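Local atomic coordinates of hypothetical protein Atu1540 (Agrobacterium tumefaciens str. C58, PDB entry 2HWJ), a protein that is of unknown function but probably belongs to the ParB-like nucleases of the ParB/sulfiredoxin clan. Residues 162-165 with 166-170; 111-114 with 115-119; 125-128 with 129-132. All coordinates share one frame; numbering follows the deposited sequence.

Contact 1: 162-165 with 166-170; sequences ADFL and RRRID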
ATOM      1  N   ALA A 162      -2.148   8.733  19.467  1.00 63.72           N
ATOM      2  CA  ALA A 162      -2.839   9.652  20.339  1.00 63.85           C
ATOM      3  C   ALA A 162      -4.063   8.993  20.999  1.00 63.83           C
ATOM      4  O   ALA A 162      -4.299   9.176  22.162  1.00 63.23           O
ATOM      5  CB  ALA A 162      -3.228  10.918  19.594  1.00 63.59           C
ATOM      6  N   ASP A 163      -4.830   8.203  20.268  1.00 64.02           N
ATOM      7  CA  ASP A 163      -5.921   7.555  20.916  1.00 64.33           C
ATOM      8  C   ASP A 163      -5.418   6.543  22.009  1.00 63.38           C
ATOM      9  O   ASP A 163      -5.920   6.490  23.123  1.00 63.73           O
ATOM     10  CB  ASP A 163      -6.879   6.970  19.875  1.00 64.97           C
ATOM     11  CG  ASP A 163      -7.787   5.866  20.476  1.00 73.44           C
ATOM     12  OD1 ASP A 163      -8.462   6.144  21.525  1.00 83.49           O
ATOM     13  OD2 ASP A 163      -7.836   4.711  19.946  1.00 78.55           O
ATOM     14  N   PHE A 164      -4.380   5.780  21.721  1.00 62.88           N
ATOM     15  CA  PHE A 164      -3.809   4.882  22.718  1.00 61.46           C
ATOM     16  C   PHE A 164      -3.444   5.688  23.985  1.00 61.77           C
ATOM     17  O   PHE A 164      -3.908   5.377  25.067  1.00 62.47           O
ATOM     18  CB  PHE A 164      -2.604   4.208  22.074  1.00 60.64           C
ATOM     19  CG  PHE A 164      -1.778   3.341  22.998  1.00 60.71           C
ATOM     20  CD1 PHE A 164      -2.195   2.079  23.346  1.00 60.47           C
ATOM     21  CD2 PHE A 164      -0.528   3.760  23.439  1.00 60.27           C
ATOM     22  CE1 PHE A 164      -1.421   1.275  24.140  1.00 56.26           C
ATOM     23  CE2 PHE A 164       0.242   2.934  24.252  1.00 55.90           C
ATOM     24  CZ  PHE A 164      -0.218   1.714  24.593  1.00 55.43           C
ATOM     25  N   LEU A 165      -2.681   6.774  23.841  1.00 61.09           N
ATOM     26  CA  LEU A 165      -2.222   7.467  24.990  1.00 60.56           C
ATOM     27  C   LEU A 165      -3.421   8.067  25.711  1.00 62.67           C
ATOM     28  O   LEU A 165      -3.358   8.254  26.973  1.00 63.59           O
ATOM     29  CB  LEU A 165      -1.210   8.529  24.652  1.00 58.67           C
ATOM     30  CG  LEU A 165      -0.003   8.036  23.849  1.00 58.56           C
ATOM     31  CD1 LEU A 165       0.552   9.150  23.034  1.00 50.04           C
ATOM     32  CD2 LEU A 165       1.095   7.338  24.699  1.00 55.12           C
ATOM     33  N   ARG A 166      -4.526   8.349  25.000  1.00 62.39           N
ATOM     34  CA  ARG A 166      -5.445   9.271  25.643  1.00 62.75           C
ATOM     35  C   ARG A 166      -6.227   8.483  26.571  1.00 62.72           C
ATOM     36  O   ARG A 166      -6.800   9.061  27.526  1.00 63.27           O
ATOM     37  CB  ARG A 166      -6.330  10.085  24.729  1.00 63.46           C
ATOM     38  CG  ARG A 166      -7.821   9.828  24.771  1.00 65.44           C
ATOM     39  CD  ARG A 166      -8.414  10.099  23.327  1.00 69.99           C
ATOM     40  NE  ARG A 166      -8.228  11.524  23.037  1.00 69.24           N
ATOM     41  CZ  ARG A 166      -7.569  12.034  22.014  1.00 64.65           C
ATOM     42  NH1 ARG A 166      -7.078  11.280  21.085  1.00 58.10           N
ATOM     43  NH2 ARG A 166      -7.449  13.339  21.930  1.00 70.30           N
ATOM     44  N   ARG A 167      -6.207   7.164  26.354  1.00 61.47           N
ATOM     45  CA  ARG A 167      -6.964   6.284  27.250  1.00 60.45           C
ATOM     46  C   ARG A 167      -6.143   5.846  28.466  1.00 59.15           C
ATOM     47  O   ARG A 167      -6.610   5.127  29.290  1.00 57.67           O
ATOM     48  CB  ARG A 167      -7.494   5.087  26.484  1.00 61.10           C
ATOM     49  CG  ARG A 167      -7.887   5.412  25.074  1.00 62.57           C
ATOM     50  CD  ARG A 167      -8.276   4.184  24.280  1.00 61.82           C
ATOM     51  NE  ARG A 167      -9.691   3.974  24.446  1.00 64.07           N
ATOM     52  CZ  ARG A 167     -10.598   4.014  23.475  1.00 65.41           C
ATOM     53  NH1 ARG A 167     -10.250   4.255  22.226  1.00 63.27           N
ATOM     54  NH2 ARG A 167     -11.879   3.803  23.776  1.00 67.14           N
ATOM     55  N   ARG A 168      -4.925   6.355  28.576  1.00 59.26           N
ATOM     56  CA  ARG A 168      -3.917   5.823  29.484  1.00 58.14           C
ATOM     57  C   ARG A 168      -3.115   6.875  30.190  1.00 57.98           C
ATOM     58  O   ARG A 168      -2.462   6.588  31.131  1.00 58.01           O
ATOM     59  CB  ARG A 168      -2.920   5.009  28.683  1.00 57.46           C
ATOM     60  CG  ARG A 168      -3.398   3.614  28.479  1.00 57.44           C
ATOM     61  CD  ARG A 168      -2.569   2.887  27.481  1.00 56.18           C
ATOM     62  NE  ARG A 168      -3.245   1.646  27.117  1.00 58.47           N
ATOM     63  CZ  ARG A 168      -4.160   1.557  26.166  1.00 58.86           C
ATOM     64  NH1 ARG A 168      -4.466   2.651  25.485  1.00 62.51           N
ATOM     65  NH2 ARG A 168      -4.734   0.389  25.872  1.00 54.67           N
ATOM     66  N   ILE A 169      -3.063   8.089  29.684  1.00 58.43           N
ATOM     67  CA  ILE A 169      -2.344   9.094  30.408  1.00 57.39           C
ATOM     68  C   ILE A 169      -3.364  10.169  30.786  1.00 58.83           C
ATOM     69  O   ILE A 169      -4.206  10.582  29.974  1.00 59.30           O
ATOM     70  CB  ILE A 169      -1.158   9.619  29.603  1.00 56.84           C
ATOM     71  CG1 ILE A 169      -0.129   8.518  29.312  1.00 55.75           C
ATOM     72  CG2 ILE A 169      -0.474  10.780  30.324  1.00 55.73           C
ATOM     73  CD1 ILE A 169       1.032   9.047  28.393  1.00 56.13           C
ATOM     74  N   ASP A 170      -3.301  10.565  32.043  1.00 59.63           N
ATOM     75  CA  ASP A 170      -4.168  11.567  32.652  1.00 62.03           C
ATOM     76  C   ASP A 170      -3.994  12.936  31.922  1.00 62.32           C
ATOM     77  O   ASP A 170      -2.852  13.330  31.736  1.00 62.31           O
ATOM     78  CB  ASP A 170      -3.699  11.594  34.115  1.00 60.03           C
ATOM     79  CG  ASP A 170      -4.482  12.491  35.002  1.00 60.72           C
ATOM     80  OD1 ASP A 170      -5.395  13.233  34.597  1.00 58.18           O
ATOM     81  OD2 ASP A 170      -4.148  12.462  36.211  1.00 68.66           O
TER
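Phe164 and Arg168 form the tightly packed side of this helix C-terminus. Phe164 CE1 sits against one face of the Arg168 guanidinium, over its centre, with ring and guanidinium planes 22° apart. Arg168 CD lies over a face of the Phe164 ring, 4.0 Å from its centroid, in a CH-pi contact. Extended from CG to NE, the Arg168 chain brings Arg168 NH1 to Phe164 O, to which it donates at 2.8 Å with the oxygen in the guanidinium plane. Arg167 N donates to Phe164 O at 3.2 Å, from the opposite face of the carbonyl. Leu165 O is also gripped twice, by Arg168 N at 2.9 Å and by Ile169 N at 2.7 Å. The Leu165 and Ile169 side chains lie side by side, Leu165 CD2 and Ile169 CD1 4.1 Å apart, and both residues face helix 178-189.

The looser side is that of exposed Arg167. With CG anti to the backbone N (chi1 160°), Asp163 offers OD1 to Arg167 NH1 at 2.7 Å. This is a salt bridge with a weak hydrogen bond, and carboxylate and guanidinium are turned 72° apart.

Other acids and the second subunit complete the setting. Arg166 forms a salt bridge with Asp134, and Arg168 NE forms one with Glu193. Asp163 OD2 bonds Ser101 of the second subunit, and Arg168 NH2 pairs with Glu98 there.

Helix 157-166 thus ends with two carbonyls doubly bonded. The arginine charges here are probably largely balanced by these acids, and through Glu98 the helix end is joined to the second subunit.

Contact 2: 111-114 with 115-119; sequences PFDA and QGLRR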
ATOM      1  N   PRO A 111     -12.593  12.849  10.560  1.00 52.45           N
ATOM      2  CA  PRO A 111     -13.591  13.622  11.311  1.00 51.48           C
ATOM      3  C   PRO A 111     -13.588  13.243  12.771  1.00 51.06           C
ATOM      4  O   PRO A 111     -14.554  12.653  13.214  1.00 50.17           O
ATOM      5  CB  PRO A 111     -14.908  13.168  10.723  1.00 50.26           C
ATOM      6  CG  PRO A 111     -14.636  11.788  10.228  1.00 51.83           C
ATOM      7  CD  PRO A 111     -13.181  11.732   9.809  1.00 52.55           C
ATOM      8  N   PHE A 112     -12.496  13.518  13.490  1.00 50.71           N
ATOM      9  CA  PHE A 112     -12.451  13.237  14.915  1.00 50.76           C
ATOM     10  C   PHE A 112     -12.090  14.472  15.703  1.00 52.78           C
ATOM     11  O   PHE A 112     -11.163  15.181  15.347  1.00 54.66           O
ATOM     12  CB  PHE A 112     -11.486  12.120  15.243  1.00 49.67           C
ATOM     13  CG  PHE A 112     -11.906  10.776  14.743  1.00 47.15           C
ATOM     14  CD1 PHE A 112     -11.635  10.385  13.458  1.00 49.51           C
ATOM     15  CD2 PHE A 112     -12.543   9.887  15.573  1.00 46.45           C
ATOM     16  CE1 PHE A 112     -12.029   9.114  13.009  1.00 46.93           C
ATOM     17  CE2 PHE A 112     -12.927   8.633  15.143  1.00 39.88           C
ATOM     18  CZ  PHE A 112     -12.651   8.239  13.893  1.00 43.24           C
ATOM     19  N   ASP A 113     -12.835  14.745  16.771  1.00 54.55           N
ATOM     20  CA  ASP A 113     -12.631  15.980  17.529  1.00 55.60           C
ATOM     21  C   ASP A 113     -11.480  15.849  18.512  1.00 54.78           C
ATOM     22  O   ASP A 113     -10.981  14.775  18.731  1.00 54.55           O
ATOM     23  CB  ASP A 113     -13.883  16.340  18.322  1.00 54.79           C
ATOM     24  CG  ASP A 113     -14.129  15.371  19.398  1.00 58.21           C
ATOM     25  OD1 ASP A 113     -13.150  14.941  20.052  1.00 60.18           O
ATOM     26  OD2 ASP A 113     -15.310  15.029  19.612  1.00 64.97           O
ATOM     27  N   ALA A 114     -11.167  16.959  19.168  1.00 54.78           N
ATOM     28  CA  ALA A 114     -10.053  17.072  20.072  1.00 54.48           C
ATOM     29  C   ALA A 114     -10.094  16.023  21.210  1.00 54.91           C
ATOM     30  O   ALA A 114      -9.039  15.696  21.773  1.00 55.64           O
ATOM     31  CB  ALA A 114      -9.897  18.519  20.582  1.00 51.85           C
ATOM     32  N   GLN A 115     -11.251  15.444  21.528  1.00 54.84           N
ATOM     33  CA  GLN A 115     -11.219  14.359  22.510  1.00 55.49           C
ATOM     34  C   GLN A 115     -11.454  13.046  21.862  1.00 54.92           C
ATOM     35  O   GLN A 115     -11.945  12.106  22.474  1.00 54.99           O
ATOM     36  CB  GLN A 115     -12.051  14.576  23.800  1.00 56.10           C
ATOM     37  CG  GLN A 115     -13.278  15.495  23.702  1.00 63.01           C
ATOM     38  CD  GLN A 115     -12.882  16.971  23.427  1.00 71.75           C
ATOM     39  OE1 GLN A 115     -12.044  17.533  24.161  1.00 71.36           O
ATOM     40  NE2 GLN A 115     -13.469  17.596  22.344  1.00 72.28           N
ATOM     41  N   GLY A 116     -11.046  12.982  20.593  1.00 55.04           N
ATOM     42  CA  GLY A 116     -11.108  11.759  19.794  1.00 53.98           C
ATOM     43  C   GLY A 116     -12.435  11.143  19.430  1.00 54.49           C
ATOM     44  O   GLY A 116     -12.468   9.988  19.100  1.00 53.96           O
ATOM     45  N   LEU A 117     -13.529  11.889  19.501  1.00 55.35           N
ATOM     46  CA  LEU A 117     -14.832  11.386  19.060  1.00 56.40           C
ATOM     47  C   LEU A 117     -15.026  11.429  17.535  1.00 55.56           C
ATOM     48  O   LEU A 117     -14.864  12.493  16.927  1.00 55.39           O
ATOM     49  CB  LEU A 117     -15.938  12.291  19.624  1.00 57.60           C
ATOM     50  CG  LEU A 117     -16.967  11.912  20.720  1.00 62.11           C
ATOM     51  CD1 LEU A 117     -18.053  10.848  20.172  1.00 61.24           C
ATOM     52  CD2 LEU A 117     -16.264  11.536  22.174  1.00 62.43           C
ATOM     53  N   ARG A 118     -15.448  10.322  16.928  1.00 54.82           N
ATOM     54  CA  ARG A 118     -16.013  10.382  15.564  1.00 54.46           C
ATOM     55  C   ARG A 118     -17.081  11.473  15.533  1.00 54.81           C
ATOM     56  O   ARG A 118     -17.935  11.561  16.397  1.00 55.43           O
ATOM     57  CB  ARG A 118     -16.634   9.045  15.179  1.00 53.90           C
ATOM     58  CG  ARG A 118     -17.248   8.959  13.790  1.00 52.67           C
ATOM     59  CD  ARG A 118     -17.026   7.576  13.076  1.00 52.30           C
ATOM     60  NE  ARG A 118     -16.451   7.969  11.793  1.00 60.65           N
ATOM     61  CZ  ARG A 118     -15.321   7.584  11.206  1.00 58.07           C
ATOM     62  NH1 ARG A 118     -14.541   6.608  11.643  1.00 57.52           N
ATOM     63  NH2 ARG A 118     -15.019   8.173  10.071  1.00 61.21           N
ATOM     64  N   ARG A 119     -17.015  12.330  14.553  1.00 54.86           N
ATOM     65  CA  ARG A 119     -17.992  13.343  14.377  1.00 54.51           C
ATOM     66  C   ARG A 119     -18.413  13.349  12.901  1.00 56.35           C
ATOM     67  O   ARG A 119     -17.765  12.755  12.032  1.00 57.28           O
ATOM     68  CB  ARG A 119     -17.366  14.630  14.850  1.00 54.08           C
ATOM     69  CG  ARG A 119     -17.564  14.912  16.336  1.00 51.23           C
ATOM     70  CD  ARG A 119     -18.610  15.996  16.402  1.00 58.05           C
ATOM     71  NE  ARG A 119     -19.188  16.115  17.709  1.00 71.20           N
ATOM     72  CZ  ARG A 119     -18.642  16.836  18.695  1.00 78.20           C
ATOM     73  NH1 ARG A 119     -17.499  17.536  18.484  1.00 79.24           N
ATOM     74  NH2 ARG A 119     -19.246  16.867  19.892  1.00 77.42           N
TER
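Asp113 directs the polar contacts of this loop. Its CG stands between the backbone N and the carbonyl carbon (chi1 68°), which turns OD1 over the chain that follows. Asp113 OD1 accepts from Leu117 N at 3.1 Å, a nearly straight bond (163°) that comes in from above the carboxylate plane. Gln115 N is also near Asp113 OD1, as in an Asx turn, but the approach is very short and the detail is doubtful. The backbone of Asp113 bonds twice as well. Asp113 N donates to Leu117 O at 3.0 Å, and Asp113 O accepts from Gly116 N. Further along, Arg119 N donates to Pro111 O at 2.8 Å.

These bonds define a small hairpin-like loop with a single beta bridge. Asp113 to Gly116 is a type I turn. Gly116 has the positive phi of a G1 bulge, which lets Leu117 return to bond Asp113. Phe112 and Arg118 are then a non-hydrogen-bonded antiparallel pair, with CA atoms 4.6 Å apart. Phe112 CA reaches Leu117 O in a CA-H...O contact.

Side chains pack outside this frame. The ring of Phe112 lies along the Arg118 backbone, and Gly116 O meets its edge near the ring plane. Phe112 CZ approaches Arg118 NH1 at 3.4 Å. Ring and guanidinium are steeply inclined, at 68°, and the ring comes in over one guanidinium face. Arg118 NH2 touches Pro111 CG at 3.6 Å. The main polar partner of Arg118 is Asp104 of the second subunit, against which Phe112 also packs. Pro111 rests on Ile124, and Arg119 touches Ile22 in the loop before strand 23-24.

Contact 3: 125-128 with 129-132; sequences PKNI and HDLE
Asn127 and Asp130 are joined by two hydrogen bonds round a tight turn just before strand 132-133. One is backbone to backbone, from Asp130 N to Asn127 O, at 3.0 Å. The other joins the side chains. Asn127 ND2 donates to Asp130 OD2 at 2.8 Å, with the oxygen in the amide plane. The donor stands above the carboxylate plane, and the two flat groups are turned 75° apart. Leu131 N bonds Ile128 O at 2.9 Å, almost straight. Both backbone bonds span three residues, the spacing of a 3-10 turn. A water links Lys126 N to Asp130 OD2.

One stacked contact lies beside these bonds. The His129 ring and the Asn127 amide are nearly parallel, 11° apart. Asn127 CB sits over the centre of the His129 ring, 4.0 Å from the centroid, in a CH-pi contact. The first torsion of His129 (73°) sets CG between backbone N and carbonyl carbon and turns the ring to face Asn127 CB.

The apolar contacts are few. Pro125 CG meets Leu131 CD2 at 3.7 Å, with the two side chains at about a right angle. Pro125 CB also touches Asp130 CB.

Asp130 OD2 therefore receives both an amide N-H and a water, which probably favour the charged carboxylate. The ND2 bond and the stack probably steady the Asn127 amide on the more exposed side, while Ile128 and Leu131 are buried against helix 69-77.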
ATOM      1  N   PRO A 125     -14.402  21.617  10.144  1.00 56.69           N
ATOM      2  CA  PRO A 125     -14.303  23.070   9.994  1.00 56.95           C
ATOM      3  C   PRO A 125     -14.077  23.473   8.562  1.00 57.57           C
ATOM      4  O   PRO A 125     -13.331  22.808   7.887  1.00 58.30           O
ATOM      5  CB  PRO A 125     -12.995  23.426  10.752  1.00 56.46           C
ATOM      6  CG  PRO A 125     -12.225  22.198  10.842  1.00 53.62           C
ATOM      7  CD  PRO A 125     -13.308  21.122  11.012  1.00 57.43           C
ATOM      8  N   LYS A 126     -14.663  24.575   8.149  1.00 59.52           N
ATOM      9  CA  LYS A 126     -14.441  25.173   6.853  1.00 62.77           C
ATOM     10  C   LYS A 126     -13.213  26.022   6.745  1.00 63.65           C
ATOM     11  O   LYS A 126     -12.611  26.009   5.718  1.00 66.64           O
ATOM     12  CB  LYS A 126     -15.652  25.961   6.366  1.00 64.29           C
ATOM     13  CG  LYS A 126     -16.897  25.060   6.131  1.00 67.78           C
ATOM     14  CD  LYS A 126     -17.864  25.265   7.292  1.00 74.27           C
ATOM     15  CE  LYS A 126     -18.446  23.935   7.757  1.00 80.28           C
ATOM     16  NZ  LYS A 126     -19.360  23.244   6.747  1.00 81.30           N
ATOM     17  N   ASN A 127     -12.791  26.716   7.784  1.00 63.81           N
ATOM     18  CA  ASN A 127     -11.499  27.383   7.757  1.00 63.91           C
ATOM     19  C   ASN A 127     -10.497  26.729   8.703  1.00 64.09           C
ATOM     20  O   ASN A 127     -10.863  26.279   9.817  1.00 64.37           O
ATOM     21  CB  ASN A 127     -11.649  28.823   8.192  1.00 64.53           C
ATOM     22  CG  ASN A 127     -13.027  29.334   7.972  1.00 67.37           C
ATOM     23  OD1 ASN A 127     -13.308  30.022   6.961  1.00 71.37           O
ATOM     24  ND2 ASN A 127     -13.939  29.004   8.917  1.00 69.81           N
ATOM     25  N   ILE A 128      -9.241  26.709   8.257  1.00 62.88           N
ATOM     26  CA  ILE A 128      -8.077  26.378   9.050  1.00 62.97           C
ATOM     27  C   ILE A 128      -8.090  27.047  10.439  1.00 62.64           C
ATOM     28  O   ILE A 128      -7.935  26.374  11.438  1.00 61.45           O
ATOM     29  CB  ILE A 128      -6.826  26.845   8.282  1.00 64.05           C
ATOM     30  CG1 ILE A 128      -6.689  26.105   6.936  1.00 66.53           C
ATOM     31  CG2 ILE A 128      -5.596  26.573   9.041  1.00 66.57           C
ATOM     32  CD1 ILE A 128      -6.186  24.622   7.104  1.00 67.47           C
ATOM     33  N   HIS A 129      -8.279  28.364  10.511  1.00 62.53           N
ATOM     34  CA  HIS A 129      -8.282  29.024  11.820  1.00 62.47           C
ATOM     35  C   HIS A 129      -9.275  28.378  12.874  1.00 61.28           C
ATOM     36  O   HIS A 129      -9.164  28.653  14.042  1.00 60.34           O
ATOM     37  CB  HIS A 129      -8.357  30.565  11.668  1.00 63.06           C
ATOM     38  CG  HIS A 129      -9.713  31.115  11.219  1.00 72.69           C
ATOM     39  ND1 HIS A 129     -10.920  30.804  11.842  1.00 80.23           N
ATOM     40  CD2 HIS A 129     -10.038  32.038  10.264  1.00 77.80           C
ATOM     41  CE1 HIS A 129     -11.919  31.480  11.279  1.00 78.51           C
ATOM     42  NE2 HIS A 129     -11.409  32.240  10.322  1.00 78.53           N
ATOM     43  N   ASP A 130     -10.185  27.483  12.441  1.00 60.27           N
ATOM     44  CA  ASP A 130     -11.085  26.686  13.320  1.00 59.51           C
ATOM     45  C   ASP A 130     -10.601  25.288  13.763  1.00 57.65           C
ATOM     46  O   ASP A 130     -11.277  24.606  14.430  1.00 56.42           O
ATOM     47  CB  ASP A 130     -12.410  26.415  12.627  1.00 60.26           C
ATOM     48  CG  ASP A 130     -13.262  27.679  12.429  1.00 63.57           C
ATOM     49  OD1 ASP A 130     -13.209  28.599  13.283  1.00 58.75           O
ATOM     50  OD2 ASP A 130     -14.010  27.698  11.396  1.00 67.18           O
ATOM     51  N   LEU A 131      -9.446  24.818  13.375  1.00 57.50           N
ATOM     52  CA  LEU A 131      -8.964  23.604  13.982  1.00 57.97           C
ATOM     53  C   LEU A 131      -8.988  23.662  15.505  1.00 58.46           C
ATOM     54  O   LEU A 131      -8.697  24.674  16.070  1.00 58.45           O
ATOM     55  CB  LEU A 131      -7.587  23.342  13.456  1.00 57.53           C
ATOM     56  CG  LEU A 131      -7.808  23.008  11.973  1.00 58.58           C
ATOM     57  CD1 LEU A 131      -6.510  22.818  11.210  1.00 59.82           C
ATOM     58  CD2 LEU A 131      -8.657  21.713  11.866  1.00 55.81           C
ATOM     59  N   GLU A 132      -9.398  22.553  16.133  1.00 59.28           N
ATOM     60  CA  GLU A 132      -9.401  22.296  17.573  1.00 58.48           C
ATOM     61  C   GLU A 132      -8.061  21.751  18.020  1.00 57.83           C
ATOM     62  O   GLU A 132      -7.323  21.150  17.219  1.00 57.56           O
ATOM     63  CB  GLU A 132     -10.421  21.227  17.888  1.00 58.27           C
ATOM     64  CG  GLU A 132     -11.796  21.712  17.797  1.00 63.09           C
ATOM     65  CD  GLU A 132     -12.862  20.612  18.039  1.00 72.69           C
ATOM     66  OE1 GLU A 132     -14.049  20.817  17.600  1.00 76.50           O
ATOM     67  OE2 GLU A 132     -12.539  19.569  18.684  1.00 73.86           O
TER
HETATM   68  O   HOH W   1     -15.703  26.282  10.168  1.00 69.03           O

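In the fold
Along the chain the three contacts come in series, contact 2, then contact 3, then contact 1. Each closes a local turn, and none nests in or crosses another. Contacts 2 and 3 both lie in the long connection between helix 96-105 and strand 132-133. They are tied by Glu132 OE2, which probably bonds Ala114 N at 3.0 Å. The same Glu132 enters the small parallel sheet with strand 23-24. Contact 1 ends helix 157-166, and Asp170 then caps helix 171-176. Arg166 of contact 1 packs back on Ala114 to Gly116 of contact 2. Contacts 1 and 3 do not touch. Contacts 1 and 2 both meet the second subunit.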